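Local coordinates for ATP-citrate lyase beta-subunit (Chlorobium limicola, PDB 6HXJ), which probably cleaves citrate, together with its partner subunit, into acetyl-CoA and oxaloacetate at the expense of ATP and coenzyme A, at residues E104-I109 and S186-P191; G249-V254 and E301-T306; P295-V300 and T331-I336. All blocks are in the same frame, centred on the assembly; numbering follows the deposited sequence.

Contact 1: residues E104-I109 and S186-P191; sequences EFYVSI and SIEINP
Strands 104-109 and 186-189 run antiparallel inside the antiparallel sheet of the ATP-grasp domain, their axes 4.7 Å apart at closest approach. Backbone hydrogen bonds are the main link, two at each of two hydrogen-bonded pairs. Val107 N donates to Ile189 O at 3.0 Å, lying in the carbonyl plane. Ile189 N returns the bond to Val107 O at 2.7 Å, nearly along the C=O axis. Ile109 N reaches Ile187 O at 2.9 Å, and Ile187 N closes the second pair on Ile109 O. Between them sits the non-hydrogen-bonded pair Ser108 and Glu188, where the Ser108 CA-H is directed at Ile187 O.

Polar and aromatic contacts occupy the Ser108 face. The Tyr106 ring, with CG anti to the backbone N (chi1 174°), reaches across to the second strand and is met along its edge. Asn190 CB lies 3.5 Å from Tyr106 CD1, while the Glu188 carboxylate brings OE2 to 3.5 Å from Tyr106 CE1, its plane 84° from that of the ring. Glu188 gets there by a bend at chi2. Ser108 OG and Tyr106 OH share a hydrogen bond of 3.0 Å that steadies the phenol tip, and Asn190 ND2 bonds to Gly125 O.

Apolar contact comes from the isoleucines and from Pro191. Ile109 and Ile187 lie side by side, with Ile109 CG2 3.9 Å from Ile187 CB. Where the chain turns a corner at Asn190, a cis peptide leads into Pro191, whose ring runs alongside the Glu104 chain.

Leu175 of helix 163-181 covers the face that carries Val107, Ile109 and Ile187. Strand 115-121 flanks the pair beyond 104-109, and strand 200-210 flanks it beyond 186-191, so both strands are interior to the sheet.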
loop_
_atom_site.group_PDB
_atom_site.type_symbol
_atom_site.label_atom_id
_atom_site.label_comp_id
_atom_site.label_asym_id
_atom_site.label_seq_id
_atom_site.Cartn_x
_atom_site.Cartn_y
_atom_site.Cartn_z
ATOM N N GLU A 104 16.119 -73.346 -42.705
ATOM C CA GLU A 104 16.654 -72.181 -41.987
ATOM C C GLU A 104 17.162 -71.117 -42.963
ATOM O O GLU A 104 17.771 -71.461 -43.985
ATOM C CB GLU A 104 17.789 -72.603 -41.048
ATOM C CG GLU A 104 17.386 -73.668 -40.035
ATOM C CD GLU A 104 18.437 -74.138 -39.042
ATOM O OE1 GLU A 104 19.641 -74.156 -39.392
ATOM O OE2 GLU A 104 18.043 -74.549 -37.925
ATOM N N PHE A 105 16.919 -69.828 -42.644
ATOM C CA PHE A 105 17.323 -68.712 -43.480
ATOM C C PHE A 105 18.002 -67.636 -42.631
ATOM O O PHE A 105 17.863 -67.600 -41.399
ATOM C CB PHE A 105 16.105 -68.100 -44.202
ATOM C CG PHE A 105 15.131 -69.019 -44.883
ATOM C CD1 PHE A 105 15.570 -69.979 -45.795
ATOM C CD2 PHE A 105 13.765 -68.873 -44.687
ATOM C CE1 PHE A 105 14.665 -70.844 -46.424
ATOM C CE2 PHE A 105 12.856 -69.711 -45.340
ATOM C CZ PHE A 105 13.312 -70.693 -46.206
ATOM N N TYR A 106 18.717 -66.734 -43.301
ATOM C CA TYR A 106 19.360 -65.610 -42.642
ATOM C C TYR A 106 18.781 -64.303 -43.159
ATOM O O TYR A 106 18.583 -64.142 -44.363
ATOM C CB TYR A 106 20.884 -65.671 -42.848
ATOM C CG TYR A 106 21.650 -64.476 -42.327
ATOM C CD1 TYR A 106 21.865 -64.302 -40.966
ATOM C CD2 TYR A 106 22.207 -63.544 -43.198
ATOM C CE1 TYR A 106 22.578 -63.207 -40.479
ATOM C CE2 TYR A 106 22.913 -62.435 -42.724
ATOM C CZ TYR A 106 23.103 -62.274 -41.361
ATOM O OH TYR A 106 23.823 -61.203 -40.880
ATOM N N VAL A 107 18.442 -63.414 -42.221
ATOM C CA VAL A 107 17.935 -62.059 -42.455
ATOM C C VAL A 107 18.644 -61.140 -41.480
ATOM O O VAL A 107 18.741 -61.453 -40.303
ATOM C CB VAL A 107 16.399 -61.850 -42.309
ATOM C CG1 VAL A 107 16.044 -60.377 -42.461
ATOM C CG2 VAL A 107 15.589 -62.706 -43.270
ATOM N N SER A 108 19.122 -60.009 -41.958
ATOM C CA SER A 108 19.716 -58.978 -41.133
ATOM C C SER A 108 19.581 -57.667 -41.844
ATOM O O SER A 108 19.729 -57.595 -43.068
ATOM C CB SER A 108 21.181 -59.256 -40.817
ATOM O OG SER A 108 22.016 -59.068 -41.946
ATOM N N ILE A 109 19.296 -56.629 -41.068
ATOM C CA ILE A 109 19.201 -55.240 -41.511
ATOM C C ILE A 109 20.169 -54.412 -40.637
ATOM O O ILE A 109 20.015 -54.376 -39.420
ATOM C CB ILE A 109 17.732 -54.733 -41.595
ATOM C CG1 ILE A 109 17.665 -53.282 -42.039
ATOM C CG2 ILE A 109 16.917 -54.966 -40.324
ATOM C CD1 ILE A 109 16.530 -52.978 -42.983
ATOM N N SER A 186 20.739 -52.147 -35.850
ATOM C CA SER A 186 20.809 -53.433 -36.532
ATOM C C SER A 186 19.877 -54.472 -35.888
ATOM O O SER A 186 19.609 -54.417 -34.686
ATOM C CB SER A 186 22.242 -53.972 -36.559
ATOM O OG SER A 186 22.746 -54.195 -35.253
ATOM N N ILE A 187 19.401 -55.427 -36.713
ATOM C CA ILE A 187 18.539 -56.563 -36.349
ATOM C C ILE A 187 19.045 -57.769 -37.141
ATOM O O ILE A 187 19.099 -57.686 -38.366
ATOM C CB ILE A 187 17.048 -56.271 -36.682
ATOM C CG1 ILE A 187 16.520 -54.971 -35.996
ATOM C CG2 ILE A 187 16.177 -57.498 -36.358
ATOM C CD1 ILE A 187 15.255 -54.340 -36.599
ATOM N N GLU A 188 19.411 -58.867 -36.456
ATOM C CA GLU A 188 19.955 -60.066 -37.075
ATOM C C GLU A 188 19.140 -61.278 -36.647
ATOM O O GLU A 188 19.002 -61.543 -35.453
ATOM C CB GLU A 188 21.450 -60.235 -36.741
ATOM C CG GLU A 188 22.175 -61.169 -37.696
ATOM C CD GLU A 188 23.085 -62.217 -37.083
ATOM O OE1 GLU A 188 22.635 -62.945 -36.167
ATOM O OE2 GLU A 188 24.234 -62.352 -37.564
ATOM N N ILE A 189 18.538 -61.968 -37.618
ATOM C CA ILE A 189 17.733 -63.168 -37.407
ATOM C C ILE A 189 18.408 -64.357 -38.109
ATOM O O ILE A 189 18.500 -64.393 -39.338
ATOM C CB ILE A 189 16.257 -62.980 -37.847
ATOM C CG1 ILE A 189 15.578 -61.806 -37.094
ATOM C CG2 ILE A 189 15.482 -64.297 -37.674
ATOM C CD1 ILE A 189 14.254 -61.360 -37.649
ATOM N N ASN A 190 18.926 -65.287 -37.320
ATOM C CA ASN A 190 19.598 -66.459 -37.839
ATOM C C ASN A 190 19.454 -67.558 -36.820
ATOM O O ASN A 190 20.107 -67.507 -35.779
ATOM C CB ASN A 190 21.079 -66.196 -38.173
ATOM C CG ASN A 190 21.725 -67.320 -38.942
ATOM O OD1 ASN A 190 21.217 -67.788 -39.977
ATOM N ND2 ASN A 190 22.871 -67.767 -38.454
ATOM N N PRO A 191 18.546 -68.520 -37.069
ATOM C CA PRO A 191 17.749 -68.669 -38.289
ATOM C C PRO A 191 16.331 -68.134 -38.256
ATOM O O PRO A 191 15.696 -68.031 -37.201
ATOM C CB PRO A 191 17.730 -70.188 -38.485
ATOM C CG PRO A 191 17.754 -70.757 -37.078
ATOM C CD PRO A 191 18.363 -69.680 -36.173
#

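Contact 2: residues G249-V254 and E301-T306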
loop_
_atom_site.group_PDB
_atom_site.type_symbol
_atom_site.label_atom_id
_atom_site.label_comp_id
_atom_site.label_asym_id
_atom_site.label_seq_id
_atom_site.Cartn_x
_atom_site.Cartn_y
_atom_site.Cartn_z
ATOM N N GLY A 249 26.210 -33.279 -16.439
ATOM C CA GLY A 249 27.530 -33.680 -16.917
ATOM C C GLY A 249 27.633 -35.184 -17.134
ATOM O O GLY A 249 26.621 -35.892 -17.241
ATOM N N SER A 250 28.862 -35.697 -17.156
ATOM C CA SER A 250 29.107 -37.126 -17.360
ATOM C C SER A 250 30.215 -37.685 -16.456
ATOM O O SER A 250 31.287 -37.087 -16.329
ATOM C CB SER A 250 29.402 -37.409 -18.837
ATOM O OG SER A 250 29.769 -38.757 -19.087
ATOM N N VAL A 251 29.928 -38.828 -15.814
ATOM C CA VAL A 251 30.862 -39.593 -14.975
ATOM C C VAL A 251 30.766 -41.081 -15.346
ATOM O O VAL A 251 29.682 -41.662 -15.336
ATOM C CB VAL A 251 30.817 -39.342 -13.449
ATOM C CG1 VAL A 251 31.407 -37.989 -13.077
ATOM C CG2 VAL A 251 29.418 -39.533 -12.875
ATOM N N LYS A 252 31.901 -41.670 -15.764
ATOM C CA LYS A 252 31.980 -43.058 -16.211
ATOM C C LYS A 252 33.088 -43.771 -15.442
ATOM O O LYS A 252 34.166 -43.211 -15.224
ATOM C CB LYS A 252 32.236 -43.124 -17.740
ATOM C CG LYS A 252 31.224 -42.351 -18.592
ATOM C CD LYS A 252 31.066 -42.960 -19.966
ATOM C CE LYS A 252 29.799 -42.495 -20.644
ATOM N NZ LYS A 252 29.414 -43.394 -21.768
ATOM N N PHE A 253 32.817 -44.988 -14.990
ATOM C CA PHE A 253 33.831 -45.766 -14.285
ATOM C C PHE A 253 33.740 -47.232 -14.685
ATOM O O PHE A 253 32.650 -47.807 -14.684
ATOM C CB PHE A 253 33.755 -45.582 -12.752
ATOM C CG PHE A 253 34.676 -46.480 -11.956
ATOM C CD1 PHE A 253 36.017 -46.146 -11.772
ATOM C CD2 PHE A 253 34.202 -47.654 -11.382
ATOM C CE1 PHE A 253 36.867 -46.976 -11.033
ATOM C CE2 PHE A 253 35.051 -48.485 -10.654
ATOM C CZ PHE A 253 36.377 -48.139 -10.481
ATOM N N VAL A 254 34.887 -47.813 -15.063
ATOM C CA VAL A 254 35.022 -49.221 -15.435
ATOM C C VAL A 254 36.225 -49.795 -14.676
ATOM O O VAL A 254 37.320 -49.232 -14.733
ATOM C CB VAL A 254 35.142 -49.462 -16.965
ATOM C CG1 VAL A 254 35.114 -50.954 -17.278
ATOM C CG2 VAL A 254 34.048 -48.740 -17.746
ATOM N N GLU A 301 33.859 -35.903 -6.814
ATOM C CA GLU A 301 34.340 -36.368 -5.510
ATOM C C GLU A 301 33.985 -37.852 -5.351
ATOM O O GLU A 301 34.825 -38.641 -4.899
ATOM C CB GLU A 301 33.724 -35.510 -4.385
ATOM C CG GLU A 301 34.282 -35.752 -2.996
ATOM C CD GLU A 301 33.764 -34.811 -1.921
ATOM O OE1 GLU A 301 34.108 -35.036 -0.737
ATOM O OE2 GLU A 301 33.057 -33.830 -2.259
ATOM N N ALA A 302 32.760 -38.230 -5.784
ATOM C CA ALA A 302 32.256 -39.598 -5.746
ATOM C C ALA A 302 33.174 -40.498 -6.586
ATOM O O ALA A 302 33.583 -41.576 -6.128
ATOM C CB ALA A 302 30.832 -39.630 -6.286
ATOM N N LEU A 303 33.554 -39.989 -7.800
ATOM C CA LEU A 303 34.432 -40.683 -8.748
ATOM C C LEU A 303 35.847 -40.845 -8.200
ATOM O O LEU A 303 36.398 -41.946 -8.270
ATOM C CB LEU A 303 34.437 -39.986 -10.113
ATOM C CG LEU A 303 35.037 -40.774 -11.324
ATOM C CD1 LEU A 303 34.563 -42.238 -11.378
ATOM C CD2 LEU A 303 34.688 -40.112 -12.624
ATOM N N THR A 304 36.408 -39.757 -7.624
ATOM C CA THR A 304 37.736 -39.719 -7.002
ATOM C C THR A 304 37.803 -40.762 -5.904
ATOM O O THR A 304 38.725 -41.567 -5.918
ATOM C CB THR A 304 38.061 -38.301 -6.459
ATOM O OG1 THR A 304 37.917 -37.348 -7.505
ATOM C CG2 THR A 304 39.450 -38.191 -5.852
ATOM N N GLU A 305 36.809 -40.767 -4.992
ATOM C CA GLU A 305 36.700 -41.679 -3.858
ATOM C C GLU A 305 36.749 -43.146 -4.292
ATOM O O GLU A 305 37.563 -43.903 -3.757
ATOM C CB GLU A 305 35.473 -41.341 -3.010
ATOM C CG GLU A 305 35.781 -40.166 -2.093
ATOM C CD GLU A 305 34.651 -39.636 -1.230
ATOM O OE1 GLU A 305 33.798 -40.441 -0.789
ATOM O OE2 GLU A 305 34.658 -38.414 -0.946
ATOM N N THR A 306 35.968 -43.505 -5.329
ATOM C CA THR A 306 35.902 -44.845 -5.926
ATOM C C THR A 306 37.293 -45.311 -6.420
ATOM O O THR A 306 37.689 -46.454 -6.158
ATOM C CB THR A 306 34.878 -44.826 -7.096
ATOM O OG1 THR A 306 33.645 -44.248 -6.678
ATOM C CG2 THR A 306 34.623 -46.197 -7.704
#
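In the flavodoxin-like alpha/beta domain of the citrate-binding region, helix 301-306 packs on the face of the mixed sheet at strand 250-254, the outermost strand on that side within this chain. The two segments point nearly the same way, 13° apart, with their axes 9.5 Å from each other at the closest point, and no hydrogen bond passes between them.

Aliphatic packing centres on Leu303, whose CG is anti to the backbone N (chi1 -166°) and whose two methyls divide between Val251 and Phe253, CD1 also lying near the Lys252 carbonyl. Leu303 CD2 slides past Val251 and comes to 3.9 Å from Val251 CG1. The other methyl, Leu303 CD1, rests 3.7 Å from Phe253 CB, crossing that side chain obliquely.

One CH-pi contact adds to this: Thr306 CG2 stands over the centre of one face of the Phe253 ring, 3.8 Å from the ring centroid and 13° off the normal. An alanine in place of Phe253 would take away the ring facing Thr306 CG2 and would probably loosen the helix at this end of the strand. Ile240 of helix 235-246 also touches both Phe253 and Thr306, and Ile243 touches Val251.

With its hydroxyl turned back along the helix, Thr306 presents its methyl to the ring. Thr306 OG1 donates to Ala302 O at 2.7 Å from above the carbonyl plane, and Ala302 O also accepts from Thr306 N.

Contact 3: residues P295-V300 and T331-I336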
loop_
_atom_site.group_PDB
_atom_site.type_symbol
_atom_site.label_atom_id
_atom_site.label_comp_id
_atom_site.label_asym_id
_atom_site.label_seq_id
_atom_site.Cartn_x
_atom_site.Cartn_y
_atom_site.Cartn_z
ATOM N N PRO A 295 30.927 -31.609 -14.943
ATOM C CA PRO A 295 30.102 -32.318 -13.969
ATOM C C PRO A 295 30.189 -31.635 -12.592
ATOM O O PRO A 295 31.086 -30.806 -12.350
ATOM C CB PRO A 295 30.660 -33.744 -14.009
ATOM C CG PRO A 295 32.077 -33.590 -14.401
ATOM C CD PRO A 295 32.211 -32.313 -15.171
ATOM N N ALA A 296 29.202 -31.922 -11.715
ATOM C CA ALA A 296 29.103 -31.360 -10.360
ATOM C C ALA A 296 30.244 -31.876 -9.491
ATOM O O ALA A 296 30.655 -33.033 -9.653
ATOM C CB ALA A 296 27.773 -31.715 -9.752
ATOM N N ASP A 297 30.778 -31.027 -8.614
ATOM C CA ASP A 297 31.938 -31.434 -7.782
ATOM C C ASP A 297 31.626 -32.722 -7.025
ATOM O O ASP A 297 32.456 -33.636 -7.068
ATOM C CB ASP A 297 32.357 -30.333 -6.815
ATOM C CG ASP A 297 31.177 -29.552 -6.288
ATOM O OD1 ASP A 297 30.064 -29.827 -6.737
ATOM O OD2 ASP A 297 31.392 -28.676 -5.442
ATOM N N TRP A 298 30.478 -32.782 -6.351
ATOM C CA TRP A 298 30.168 -33.998 -5.586
ATOM C C TRP A 298 30.292 -35.282 -6.426
ATOM O O TRP A 298 30.818 -36.269 -5.926
ATOM C CB TRP A 298 28.811 -33.874 -4.912
ATOM C CG TRP A 298 27.663 -33.721 -5.849
ATOM C CD1 TRP A 298 27.106 -32.559 -6.295
ATOM C CD2 TRP A 298 26.891 -34.786 -6.422
ATOM N NE1 TRP A 298 26.022 -32.831 -7.098
ATOM C CE2 TRP A 298 25.864 -34.193 -7.189
ATOM C CE3 TRP A 298 26.963 -36.192 -6.353
ATOM C CZ2 TRP A 298 24.909 -34.956 -7.877
ATOM C CZ3 TRP A 298 26.010 -36.944 -7.023
ATOM C CH2 TRP A 298 25.003 -36.329 -7.784
ATOM N N ALA A 299 29.827 -35.258 -7.687
ATOM C CA ALA A 299 29.916 -36.411 -8.583
ATOM C C ALA A 299 31.390 -36.754 -8.885
ATOM O O ALA A 299 31.763 -37.926 -8.985
ATOM C CB ALA A 299 29.158 -36.110 -9.870
ATOM N N VAL A 300 32.211 -35.706 -9.024
ATOM C CA VAL A 300 33.643 -35.804 -9.280
ATOM C C VAL A 300 34.293 -36.367 -8.014
ATOM O O VAL A 300 35.147 -37.234 -8.130
ATOM C CB VAL A 300 34.269 -34.455 -9.697
ATOM C CG1 VAL A 300 35.763 -34.585 -9.937
ATOM C CG2 VAL A 300 33.594 -33.895 -10.944
ATOM N N THR A 331 35.869 -28.680 -10.354
ATOM C CA THR A 331 36.155 -30.107 -10.492
ATOM C C THR A 331 37.355 -30.539 -9.670
ATOM O O THR A 331 37.322 -31.639 -9.127
ATOM C CB THR A 331 36.270 -30.555 -11.946
ATOM O OG1 THR A 331 37.123 -29.681 -12.664
ATOM C CG2 THR A 331 34.907 -30.689 -12.643
ATOM N N PHE A 332 38.397 -29.691 -9.563
ATOM C CA PHE A 332 39.562 -29.991 -8.746
ATOM C C PHE A 332 39.223 -29.905 -7.293
ATOM O O PHE A 332 39.834 -30.644 -6.540
ATOM C CB PHE A 332 40.795 -29.142 -9.089
ATOM C CG PHE A 332 41.693 -29.770 -10.126
ATOM C CD1 PHE A 332 41.195 -30.715 -11.026
ATOM C CD2 PHE A 332 43.040 -29.440 -10.194
ATOM C CE1 PHE A 332 42.030 -31.325 -11.963
ATOM C CE2 PHE A 332 43.872 -30.034 -11.153
ATOM C CZ PHE A 332 43.359 -30.971 -12.031
ATOM N N SER A 333 38.225 -29.094 -6.874
ATOM C CA SER A 333 37.819 -29.078 -5.461
ATOM C C SER A 333 37.145 -30.411 -5.062
ATOM O O SER A 333 37.388 -30.919 -3.959
ATOM C CB SER A 333 36.937 -27.868 -5.151
ATOM O OG SER A 333 35.559 -28.092 -5.419
ATOM N N GLY A 334 36.369 -30.980 -5.989
ATOM C CA GLY A 334 35.707 -32.267 -5.809
ATOM C C GLY A 334 36.733 -33.377 -5.719
ATOM O O GLY A 334 36.588 -34.265 -4.896
ATOM N N ILE A 335 37.822 -33.300 -6.549
ATOM C CA ILE A 335 38.972 -34.236 -6.587
ATOM C C ILE A 335 39.759 -34.121 -5.287
ATOM O O ILE A 335 40.082 -35.142 -4.683
ATOM C CB ILE A 335 39.909 -34.082 -7.860
ATOM C CG1 ILE A 335 39.166 -34.425 -9.164
ATOM C CG2 ILE A 335 41.193 -34.953 -7.753
ATOM C CD1 ILE A 335 39.886 -34.059 -10.454
ATOM N N ILE A 336 40.042 -32.879 -4.851
ATOM C CA ILE A 336 40.773 -32.574 -3.618
ATOM C C ILE A 336 40.003 -33.123 -2.424
ATOM O O ILE A 336 40.591 -33.850 -1.622
ATOM C CB ILE A 336 41.136 -31.055 -3.473
ATOM C CG1 ILE A 336 42.159 -30.609 -4.527
ATOM C CG2 ILE A 336 41.675 -30.740 -2.067
ATOM C CD1 ILE A 336 42.227 -29.110 -4.742
#
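Two helices of the flavodoxin-like alpha/beta domain meet here, the first turn of helix 297-309 coming against the N-terminal half of helix 328-344. Val300 makes the largest contribution. With CG1 anti to the backbone N (chi1 179°), it sends that methyl obliquely across Ile335, Val300 CG1 lying 3.5 Å from Ile335 CG1. The same methyl lies over the backbone of the facing helix, with Val300 CG1 3.4 Å from Thr331 O. The other branch of the valine packs on the threonine methyl, Val300 CG2 being 3.9 Å from Thr331 CG2.

Thr331 is turned so that its polar and apolar branches part. OG1 occupies the crowded position between backbone N and carbonyl carbon and bonds to Asp327 O one turn earlier, which leaves CG2 for the neighbouring helix. Pro295, just ahead of that helix, crosses Thr331 at about a right angle, with Pro295 CD 4.0 Å from Thr331 CG2. The proline side chain is about 6 Å from a bound citrate, placing this end of the contact near the ligand.

On the more open flank, Asp297 CB passes near Ser333, whose OG bonds to Ala330 O, and a basic side chain of another chain packs on Asp297. The closest backbone approach is at Gly334, where a CB would collide with the carbonyl oxygen of Asp297; in its absence Asp297 O sits 3.7 Å from Gly334 CA.

How the contacts relate
Contacts 2 and 3 belong to one layered unit of the citrate-binding region, their centres 9 Å apart, and share helix 297-309: its start meets helix 328-344, and its next turns meet strand 250-255. They also touch directly, Glu301 CB packing on Gly334 O. Contact 1 lies on the other side of the chain's centre, in the ATP-grasp domain, about 19 Å from contact 2 and 30 Å from contact 3 between nearest atoms. All three are largely buried. Contact 1 is held by backbone hydrogen bonds within a sheet, whereas the others, with no hydrogen bond between segments, rest on van der Waals packing, contact 2 inside the domain and contact 3 partly against backbone, near citrate and another chain.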